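Local coordinates for alcohol dehydrogenase YqhD (Escherichia coli, PDB 4QGS), which reduces a broad range of short-chain aldehydes to alcohols with NADPH, using one catalytic zinc ion per subunit, at residues Glu35-Pro38 and His39-Val43; Ala366-Lys369 and Lys370-Glu373; His383-Leu387 and Asp388-Arg392. All blocks are in the same frame, centred on the assembly; numbering follows the deposited sequence.

Contact 1. Residues Glu35-Pro38 and His39-Val43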
ATOM      1  N   GLU A  35     -14.455 -22.743  -3.678  1.00 18.02           N
ATOM      2  CA  GLU A  35     -14.226 -23.739  -2.637  1.00 19.18           C
ATOM      3  C   GLU A  35     -13.827 -23.105  -1.304  1.00 19.74           C
ATOM      4  O   GLU A  35     -13.890 -23.753  -0.255  1.00 23.10           O
ATOM      5  CB  GLU A  35     -13.174 -24.755  -3.098  1.00 26.00           C
ATOM      6  CG  GLU A  35     -11.783 -24.210  -3.312  1.00 31.49           C
ATOM      7  CD  GLU A  35     -10.852 -25.226  -3.955  1.00 28.58           C
ATOM      8  OE1 GLU A  35     -10.513 -25.064  -5.149  1.00 37.63           O
ATOM      9  OE2 GLU A  35     -10.459 -26.185  -3.266  1.00 36.41           O
ATOM     10  N   GLN A  36     -13.452 -21.827  -1.330  1.00 18.19           N
ATOM     11  CA  GLN A  36     -13.050 -21.145  -0.095  1.00 19.36           C
ATOM     12  C   GLN A  36     -14.235 -20.635   0.727  1.00 21.66           C
ATOM     13  O   GLN A  36     -14.087 -20.239   1.883  1.00 25.08           O
ATOM     14  CB  GLN A  36     -12.122 -19.969  -0.410  1.00 20.35           C
ATOM     15  CG  GLN A  36     -10.935 -20.311  -1.274  1.00 20.65           C
ATOM     16  CD  GLN A  36      -9.958 -21.246  -0.607  1.00 24.72           C
ATOM     17  OE1 GLN A  36      -9.746 -21.186   0.604  1.00 30.36           O
ATOM     18  NE2 GLN A  36      -9.351 -22.115  -1.397  1.00 29.86           N
ATOM     19  N   ILE A  37     -15.413 -20.639   0.126  1.00 19.13           N
ATOM     20  CA  ILE A  37     -16.585 -20.060   0.765  1.00 19.91           C
ATOM     21  C   ILE A  37     -17.605 -21.165   0.978  1.00 24.60           C
ATOM     22  O   ILE A  37     -17.854 -21.944   0.059  1.00 21.94           O
ATOM     23  CB  ILE A  37     -17.190 -18.935  -0.096  1.00 22.44           C
ATOM     24  CG1 ILE A  37     -16.172 -17.814  -0.313  1.00 20.20           C
ATOM     25  CG2 ILE A  37     -18.470 -18.387   0.510  1.00 24.70           C
ATOM     26  CD1 ILE A  37     -16.684 -16.743  -1.239  1.00 19.97           C
ATOM     27  N   PRO A  38     -18.171 -21.253   2.191  1.00 26.06           N
ATOM     28  CA  PRO A  38     -19.172 -22.278   2.510  1.00 28.10           C
ATOM     29  C   PRO A  38     -20.296 -22.298   1.488  1.00 24.58           C
ATOM     30  O   PRO A  38     -20.747 -21.241   1.068  1.00 22.16           O
ATOM     31  CB  PRO A  38     -19.675 -21.849   3.888  1.00 28.41           C
ATOM     32  CG  PRO A  38     -18.471 -21.227   4.511  1.00 29.77           C
ATOM     33  CD  PRO A  38     -17.786 -20.482   3.389  1.00 25.02           C
ATOM     34  N   HIS A  39     -20.723 -23.488   1.075  1.00 25.22           N
ATOM     35  CA  HIS A  39     -21.718 -23.594   0.018  1.00 25.28           C
ATOM     36  C   HIS A  39     -23.020 -22.882   0.386  1.00 25.57           C
ATOM     37  O   HIS A  39     -23.755 -22.446  -0.494  1.00 26.16           O
ATOM     38  CB  HIS A  39     -21.995 -25.068  -0.303  1.00 24.10           C
ATOM     39  CG  HIS A  39     -22.711 -25.795   0.790  1.00 24.40           C
ATOM     40  ND1 HIS A  39     -22.050 -26.481   1.787  1.00 31.55           N
ATOM     41  CD2 HIS A  39     -24.033 -25.938   1.046  1.00 32.07           C
ATOM     42  CE1 HIS A  39     -22.934 -27.019   2.608  1.00 33.76           C
ATOM     43  NE2 HIS A  39     -24.144 -26.700   2.184  1.00 29.18           N
ATOM     44  N   ASP A  40     -23.298 -22.768   1.685  1.00 25.09           N
ATOM     45  CA  ASP A  40     -24.548 -22.171   2.145  1.00 27.97           C
ATOM     46  C   ASP A  40     -24.344 -20.780   2.725  1.00 32.91           C
ATOM     47  O   ASP A  40     -25.209 -20.254   3.423  1.00 28.79           O
ATOM     48  CB  ASP A  40     -25.211 -23.067   3.193  1.00 34.00           C
ATOM     49  CG  ASP A  40     -24.308 -23.353   4.378  1.00 34.53           C
ATOM     50  OD1 ASP A  40     -24.830 -23.826   5.412  1.00 42.91           O
ATOM     51  OD2 ASP A  40     -23.081 -23.124   4.285  1.00 34.70           O
ATOM     52  N   ALA A  41     -23.195 -20.184   2.436  1.00 29.54           N
ATOM     53  CA  ALA A  41     -22.936 -18.819   2.882  1.00 30.19           C
ATOM     54  C   ALA A  41     -23.892 -17.805   2.253  1.00 30.73           C
ATOM     55  O   ALA A  41     -24.365 -17.973   1.122  1.00 26.18           O
ATOM     56  CB  ALA A  41     -21.487 -18.435   2.579  1.00 28.34           C
ATOM     57  N   ARG A  42     -24.190 -16.743   2.996  1.00 28.84           N
ATOM     58  CA  ARG A  42     -24.819 -15.579   2.396  1.00 25.33           C
ATOM     59  C   ARG A  42     -23.702 -14.566   2.165  1.00 27.85           C
ATOM     60  O   ARG A  42     -23.171 -13.982   3.112  1.00 29.03           O
ATOM     61  CB  ARG A  42     -25.937 -15.017   3.280  1.00 30.87           C
ATOM     62  CG  ARG A  42     -26.723 -13.866   2.649  1.00 37.23           C
ATOM     63  CD  ARG A  42     -28.196 -13.869   3.083  1.00 47.72           C
ATOM     64  NE  ARG A  42     -28.849 -15.139   2.774  1.00 49.62           N
ATOM     65  CZ  ARG A  42     -30.037 -15.521   3.238  1.00 60.54           C
ATOM     66  NH1 ARG A  42     -30.735 -14.725   4.034  1.00 64.82           N
ATOM     67  NH2 ARG A  42     -30.531 -16.706   2.894  1.00 63.49           N
ATOM     68  N   VAL A  43     -23.326 -14.400   0.903  1.00 25.16           N
ATOM     69  CA  VAL A  43     -22.135 -13.643   0.534  1.00 26.00           C
ATOM     70  C   VAL A  43     -22.480 -12.216   0.133  1.00 28.24           C
ATOM     71  O   VAL A  43     -23.340 -12.000  -0.708  1.00 25.51           O
ATOM     72  CB  VAL A  43     -21.388 -14.308  -0.650  1.00 24.37           C
ATOM     73  CG1 VAL A  43     -20.118 -13.535  -0.989  1.00 26.79           C
ATOM     74  CG2 VAL A  43     -21.068 -15.773  -0.350  1.00 22.88           C
TER

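Contact 2. Residues Ala366-Lys369 and Lys370-Glu373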
ATOM      1  N   ALA A 366       3.288  26.047   4.899  1.00 18.00           N
ATOM      2  CA  ALA A 366       1.989  25.448   5.185  1.00 20.56           C
ATOM      3  C   ALA A 366       2.108  23.936   5.394  1.00 19.49           C
ATOM      4  O   ALA A 366       1.402  23.375   6.234  1.00 17.77           O
ATOM      5  CB  ALA A 366       1.010  25.753   4.074  1.00 17.17           C
ATOM      6  N   LEU A 367       2.996  23.288   4.641  1.00 18.16           N
ATOM      7  CA  LEU A 367       3.228  21.846   4.805  1.00 18.72           C
ATOM      8  C   LEU A 367       3.775  21.528   6.199  1.00 22.47           C
ATOM      9  O   LEU A 367       3.345  20.569   6.853  1.00 18.87           O
ATOM     10  CB  LEU A 367       4.191  21.325   3.735  1.00 16.95           C
ATOM     11  CG  LEU A 367       3.658  21.335   2.303  1.00 17.67           C
ATOM     12  CD1 LEU A 367       4.779  21.152   1.267  1.00 17.90           C
ATOM     13  CD2 LEU A 367       2.558  20.256   2.115  1.00 19.95           C
ATOM     14  N   LEU A 368       4.723  22.342   6.652  1.00 18.47           N
ATOM     15  CA  LEU A 368       5.340  22.130   7.951  1.00 21.40           C
ATOM     16  C   LEU A 368       4.333  22.344   9.078  1.00 20.91           C
ATOM     17  O   LEU A 368       4.370  21.633  10.079  1.00 20.00           O
ATOM     18  CB  LEU A 368       6.559  23.041   8.124  1.00 18.78           C
ATOM     19  CG  LEU A 368       7.681  22.752   7.122  1.00 22.64           C
ATOM     20  CD1 LEU A 368       8.710  23.880   7.121  1.00 22.74           C
ATOM     21  CD2 LEU A 368       8.353  21.402   7.371  1.00 21.80           C
ATOM     22  N   LYS A 369       3.429  23.309   8.902  1.00 20.19           N
ATOM     23  CA  LYS A 369       2.341  23.513   9.860  1.00 19.99           C
ATOM     24  C   LYS A 369       1.462  22.264   9.953  1.00 24.83           C
ATOM     25  O   LYS A 369       1.068  21.853  11.033  1.00 22.69           O
ATOM     26  CB  LYS A 369       1.489  24.729   9.468  1.00 25.38           C
ATOM     27  CG  LYS A 369       2.191  26.064   9.692  1.00 32.32           C
ATOM     28  CD  LYS A 369       1.251  27.246   9.442  1.00 42.79           C
ATOM     29  CE  LYS A 369       1.904  28.578   9.800  1.00 50.50           C
ATOM     30  NZ  LYS A 369       3.089  28.910   8.958  1.00 39.72           N
ATOM     31  N   LYS A 370       1.168  21.658   8.807  1.00 22.62           N
ATOM     32  CA  LYS A 370       0.370  20.438   8.791  1.00 23.78           C
ATOM     33  C   LYS A 370       1.090  19.267   9.445  1.00 21.81           C
ATOM     34  O   LYS A 370       0.476  18.518  10.207  1.00 24.16           O
ATOM     35  CB  LYS A 370      -0.023  20.080   7.361  1.00 17.94           C
ATOM     36  CG  LYS A 370      -1.244  20.850   6.868  1.00 27.59           C
ATOM     37  CD  LYS A 370      -2.455  20.537   7.748  1.00 28.62           C
ATOM     38  CE  LYS A 370      -3.692  21.293   7.304  1.00 34.64           C
ATOM     39  NZ  LYS A 370      -4.890  20.907   8.117  1.00 37.52           N
ATOM     40  N   LEU A 371       2.377  19.098   9.148  1.00 20.54           N
ATOM     41  CA  LEU A 371       3.172  18.076   9.832  1.00 20.99           C
ATOM     42  C   LEU A 371       3.087  18.243  11.338  1.00 24.10           C
ATOM     43  O   LEU A 371       2.895  17.267  12.067  1.00 23.20           O
ATOM     44  CB  LEU A 371       4.640  18.132   9.415  1.00 23.58           C
ATOM     45  CG  LEU A 371       5.100  17.560   8.079  1.00 24.11           C
ATOM     46  CD1 LEU A 371       6.580  17.876   7.964  1.00 23.69           C
ATOM     47  CD2 LEU A 371       4.843  16.040   7.983  1.00 18.40           C
ATOM     48  N   GLU A 372       3.240  19.478  11.803  1.00 23.14           N
ATOM     49  CA  GLU A 372       3.212  19.726  13.235  1.00 23.85           C
ATOM     50  C   GLU A 372       1.832  19.421  13.804  1.00 23.07           C
ATOM     51  O   GLU A 372       1.712  18.816  14.876  1.00 25.10           O
ATOM     52  CB  GLU A 372       3.633  21.167  13.548  1.00 27.24           C
ATOM     53  CG  GLU A 372       3.599  21.504  15.035  1.00 29.32           C
ATOM     54  CD  GLU A 372       4.370  22.767  15.375  1.00 37.03           C
ATOM     55  OE1 GLU A 372       4.516  23.634  14.494  1.00 37.49           O
ATOM     56  OE2 GLU A 372       4.830  22.894  16.530  1.00 39.50           O
ATOM     57  N   GLU A 373       0.798  19.821  13.071  1.00 22.41           N
ATOM     58  CA  GLU A 373      -0.581  19.572  13.476  1.00 28.85           C
ATOM     59  C   GLU A 373      -0.848  18.065  13.594  1.00 30.89           C
ATOM     60  O   GLU A 373      -1.583  17.606  14.478  1.00 27.71           O
ATOM     61  CB  GLU A 373      -1.541  20.214  12.466  1.00 31.90           C
ATOM     62  CG  GLU A 373      -3.018  20.077  12.801  1.00 38.69           C
ATOM     63  CD  GLU A 373      -3.924  20.656  11.722  1.00 44.57           C
ATOM     64  OE1 GLU A 373      -3.495  21.590  11.002  1.00 35.21           O
ATOM     65  OE2 GLU A 373      -5.066  20.166  11.593  1.00 50.58           O
TER

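Contact 3. Residues His383-Leu387 and Asp388-Arg392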
ATOM      1  N   HIS A 383      14.159   8.723  14.760  1.00 21.30           N
ATOM      2  CA  HIS A 383      13.288   9.696  15.405  1.00 23.22           C
ATOM      3  C   HIS A 383      13.919  11.085  15.425  1.00 23.37           C
ATOM      4  O   HIS A 383      13.700  11.858  16.363  1.00 24.86           O
ATOM      5  CB  HIS A 383      12.944   9.253  16.830  1.00 28.36           C
ATOM      6  CG  HIS A 383      12.655   7.789  16.954  1.00 36.02           C
ATOM      7  ND1 HIS A 383      11.544   7.200  16.389  1.00 36.97           N
ATOM      8  CD2 HIS A 383      13.330   6.796  17.582  1.00 39.00           C
ATOM      9  CE1 HIS A 383      11.549   5.906  16.660  1.00 37.10           C
ATOM     10  NE2 HIS A 383      12.621   5.634  17.382  1.00 42.53           N
ATOM     11  N   ASP A 384      14.696  11.390  14.385  1.00 22.59           N
ATOM     12  CA  ASP A 384      15.489  12.613  14.328  1.00 21.20           C
ATOM     13  C   ASP A 384      15.093  13.582  13.211  1.00 23.45           C
ATOM     14  O   ASP A 384      15.737  14.615  13.027  1.00 21.77           O
ATOM     15  CB  ASP A 384      16.973  12.265  14.187  1.00 23.55           C
ATOM     16  CG  ASP A 384      17.267  11.405  12.973  1.00 25.12           C
ATOM     17  OD1 ASP A 384      16.325  11.050  12.235  1.00 22.88           O
ATOM     18  OD2 ASP A 384      18.451  11.090  12.746  1.00 28.41           O
ATOM     19  N   ILE A 385      14.041  13.265  12.467  1.00 19.04           N
ATOM     20  CA  ILE A 385      13.624  14.165  11.397  1.00 20.29           C
ATOM     21  C   ILE A 385      12.588  15.118  11.983  1.00 20.29           C
ATOM     22  O   ILE A 385      11.383  14.861  11.981  1.00 23.11           O
ATOM     23  CB  ILE A 385      13.103  13.388  10.176  1.00 18.53           C
ATOM     24  CG1 ILE A 385      14.228  12.504   9.634  1.00 19.96           C
ATOM     25  CG2 ILE A 385      12.617  14.355   9.063  1.00 18.76           C
ATOM     26  CD1 ILE A 385      13.849  11.623   8.473  1.00 18.80           C
ATOM     27  N   THR A 386      13.103  16.204  12.543  1.00 21.51           N
ATOM     28  CA  THR A 386      12.290  17.247  13.151  1.00 21.58           C
ATOM     29  C   THR A 386      11.848  18.246  12.080  1.00 22.59           C
ATOM     30  O   THR A 386      12.223  18.104  10.919  1.00 21.55           O
ATOM     31  CB  THR A 386      13.080  17.957  14.267  1.00 24.53           C
ATOM     32  OG1 THR A 386      14.395  18.237  13.783  1.00 25.05           O
ATOM     33  CG2 THR A 386      13.204  17.049  15.485  1.00 25.25           C
ATOM     34  N   LEU A 387      11.065  19.255  12.453  1.00 20.07           N
ATOM     35  CA  LEU A 387      10.461  20.139  11.442  1.00 21.58           C
ATOM     36  C   LEU A 387      11.501  20.871  10.595  1.00 21.05           C
ATOM     37  O   LEU A 387      11.314  21.054   9.401  1.00 20.82           O
ATOM     38  CB  LEU A 387       9.524  21.146  12.099  1.00 22.09           C
ATOM     39  CG  LEU A 387       8.247  20.553  12.696  1.00 22.99           C
ATOM     40  CD1 LEU A 387       7.445  21.633  13.413  1.00 28.02           C
ATOM     41  CD2 LEU A 387       7.406  19.871  11.596  1.00 24.25           C
ATOM     42  N   ASP A 388      12.608  21.269  11.208  1.00 23.86           N
ATOM     43  CA  ASP A 388      13.670  21.940  10.467  1.00 21.32           C
ATOM     44  C   ASP A 388      14.335  21.006   9.457  1.00 20.25           C
ATOM     45  O   ASP A 388      14.795  21.461   8.407  1.00 20.31           O
ATOM     46  CB  ASP A 388      14.721  22.507  11.438  1.00 25.50           C
ATOM     47  CG  ASP A 388      15.302  21.447  12.354  1.00 27.52           C
ATOM     48  OD1 ASP A 388      16.530  21.230  12.301  1.00 33.87           O
ATOM     49  OD2 ASP A 388      14.537  20.831  13.128  1.00 33.74           O
ATOM     50  N   VAL A 389      14.381  19.709   9.768  1.00 18.00           N
ATOM     51  CA  VAL A 389      14.910  18.719   8.832  1.00 15.80           C
ATOM     52  C   VAL A 389      13.917  18.483   7.690  1.00 19.03           C
ATOM     53  O   VAL A 389      14.294  18.442   6.516  1.00 18.34           O
ATOM     54  CB  VAL A 389      15.216  17.373   9.524  1.00 18.04           C
ATOM     55  CG1 VAL A 389      15.885  16.420   8.549  1.00 19.71           C
ATOM     56  CG2 VAL A 389      16.118  17.584  10.760  1.00 23.45           C
ATOM     57  N   SER A 390      12.649  18.329   8.042  1.00 17.44           N
ATOM     58  CA  SER A 390      11.603  18.192   7.019  1.00 17.55           C
ATOM     59  C   SER A 390      11.592  19.399   6.078  1.00 16.87           C
ATOM     60  O   SER A 390      11.394  19.265   4.870  1.00 15.78           O
ATOM     61  CB  SER A 390      10.239  18.011   7.685  1.00 16.62           C
ATOM     62  OG  SER A 390      10.242  16.801   8.447  1.00 18.37           O
ATOM     63  N   ARG A 391      11.810  20.578   6.642  1.00 16.31           N
ATOM     64  CA  ARG A 391      11.933  21.786   5.843  1.00 16.33           C
ATOM     65  C   ARG A 391      13.064  21.655   4.826  1.00 17.17           C
ATOM     66  O   ARG A 391      12.879  21.959   3.659  1.00 17.98           O
ATOM     67  CB  ARG A 391      12.177  22.994   6.745  1.00 15.34           C
ATOM     68  CG  ARG A 391      12.123  24.329   6.004  1.00 18.27           C
ATOM     69  CD  ARG A 391      12.518  25.462   6.934  1.00 17.73           C
ATOM     70  NE  ARG A 391      12.115  26.759   6.378  1.00 17.38           N
ATOM     71  CZ  ARG A 391      12.580  27.913   6.838  1.00 20.36           C
ATOM     72  NH1 ARG A 391      13.459  27.913   7.843  1.00 20.74           N
ATOM     73  NH2 ARG A 391      12.174  29.051   6.293  1.00 22.26           N
ATOM     74  N   ARG A 392      14.234  21.190   5.264  1.00 16.18           N
ATOM     75  CA  ARG A 392      15.362  21.046   4.352  1.00 17.03           C
ATOM     76  C   ARG A 392      15.082  20.025   3.254  1.00 17.01           C
ATOM     77  O   ARG A 392      15.526  20.178   2.116  1.00 19.00           O
ATOM     78  CB  ARG A 392      16.624  20.633   5.118  1.00 22.02           C
ATOM     79  CG  ARG A 392      17.247  21.762   5.913  1.00 26.35           C
ATOM     80  CD  ARG A 392      18.716  21.476   6.213  1.00 32.03           C
ATOM     81  NE  ARG A 392      18.883  20.214   6.917  1.00 28.14           N
ATOM     82  CZ  ARG A 392      18.882  20.090   8.240  1.00 33.96           C
ATOM     83  NH1 ARG A 392      18.727  21.163   9.012  1.00 35.03           N
ATOM     84  NH2 ARG A 392      19.046  18.895   8.794  1.00 33.82           N
TER
HETATM   85  O   HOH W   1       9.226  16.634  11.013  1.00 21.04           O

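Contact 1. Residues Glu35-Pro38 and His39-Val43
The methyl CG2 of I37 is the bump of this contact, and the hollow it fills lies between A41 and V43. I37 CG2 sits 3.7 Å from A41 CB and 3.8 Å from V43 CG2. Its first torsion explains the fit: CG2 lies opposite the backbone N, while CG1 (chi1 -60°) swings to the N side and takes no part in the hollow. The side chains of I37 and V43 cross at about a right angle, so they meet methyl against methyl. These three residues are buried. F183 of strand 183-186 and M68 also touch I37, and T98 touches A41.

Next to this apolar patch the chain reverses. A type I beta turn runs from P38 to A41, with H39 and D40 at its corners. A41 N donates to P38 O at 3.0 Å, and the bond is fairly straight at the hydrogen, 163°. A41 CB rests beside the P38 ring, 4.1 Å from P38 CB. D40 folds its carboxylate back over the turn. D40 OD2 reaches 3.7 Å from P38 CB. D40 OD2 also stands over the centre of one face of the H39 ring, 4.2 Å above its plane. P38, H39 and D40 are on the exposed side.

Strand 42-46 follows at once. Backbone bonds from R42 to F99 and from V43 to D69 and L71 set it between strands 99-104 and 69-73. The contact is thus a tight turn leading into an inner strand of the parallel, Rossmann-like sheet of the N-terminal domain.

Contact 2. Residues Ala366-Lys369 and Lys370-Glu373
Two turns of the alpha-helix 364-373 make this contact, in the C-terminal part of an iron-containing alcohol dehydrogenase family member. Four consecutive i to i+4 backbone bonds join the halves: K370 N to A366 O, L371 N to L367 O, E372 N to L368 O, and E373 N to K369 O. The straightest is that from L371 N to L367 O, 2.9 Å long with 167° at the hydrogen.

One face of the helix is apolar. L368 and L371, three residues apart, meet through single methyls, with L368 CD2 4.0 Å from L371 CD1. The two side chains cross obliquely. L371 is buried and packs on L280 and E283 of helix 276-288. L367, also buried, reaches L284 of the same helix and Y394 of helix 387-396.

Elsewhere the surface is charged. K370 sends CG past A366 O at 3.7 Å, and a bend at its second torsion (chi2 -61°) then carries the chain outward, to where NZ meets E373. E373 lies one turn on, with its chain extended. K370 NZ and E373 OE1 form a salt bridge at 3.3 Å, and the hydrogen bond within it is weak. K370 also touches E283 of helix 276-288.

The chemistry is that of an amphipathic helix. The leucines face neighbouring helices, and the polar chains lie on the more exposed side. The lysine and glutamate would probably offset part of each other's charge, but the bond is weak and E373 is exposed, while the four backbone bonds hold the turn.

Contact 3. Residues His383-Leu387 and Asp388-Arg392
The N-terminus of the alpha-helix 387-396 forms this contact, with T386 at the N-cap position. The hydroxyl of T386 makes no capping bond to the backbone. It donates instead to the carboxylate of D388, with T386 OG1 2.7 Å from D388 OD2. The two side chains lie alongside each other and point the same way. OD2 is met on its syn side, 31° out of the carboxylate plane. Matching first torsions bring the groups together: both T386 OG1 (chi1 45°) and D388 CG stand between their own backbone N and carbonyl carbon. T386 OG1 also rests 3.5 Å from V389 CG2. With an alanine here the hydroxyl is gone, and D388 OD2 is likely to be left without this donor and its carboxylate freer to turn.

T386 O takes the first helical N-H groups. S390 N approaches it at 2.9 Å, almost straight at 170°, while the bond from V389 N is weak. R391 N bonds to L387 O in the next step.

Before the cap, D384 and I385 form a classic beta bulge opposite L379. I385 is also the centre of an inverse gamma turn, and its side chain leans on the helix. I385 CG2 touches V389 CG1 at 3.9 Å, with the two side chains crossing at about a right angle. L303 and A276 also touch I385. The carboxylate of D384 is held by a salt bridge from K307. R392 has E306 as its salt-bridge partner, and D388 OD1 is only a long 4.0 Å from R392 NH1.

A water molecule joins loop to helix. It donates to I385 O at 3.0 Å and accepts from S390 OG at 2.8 Å.

Contacts 2 and 3 are neighbours, with centres 12 Å apart. Their helices, 364-373 and 387-396, follow each other in the chain and pack directly. L368 CD1 lies 3.6 Å from R391 CB, and L371 CD1 lies 3.7 Å from S390 CB. Both contacts border helix 276-288, which carries the zinc ligand H278. The side chains of L371 and I385 are about 10 Å and 11 Å from that of H278, so neither reaches the metal. Contact 1 lies on the opposite side of the chain's centre. Its centre is 48 Å from that of contact 2 and 51 Å from that of contact 3, and it is away from the annotated sites.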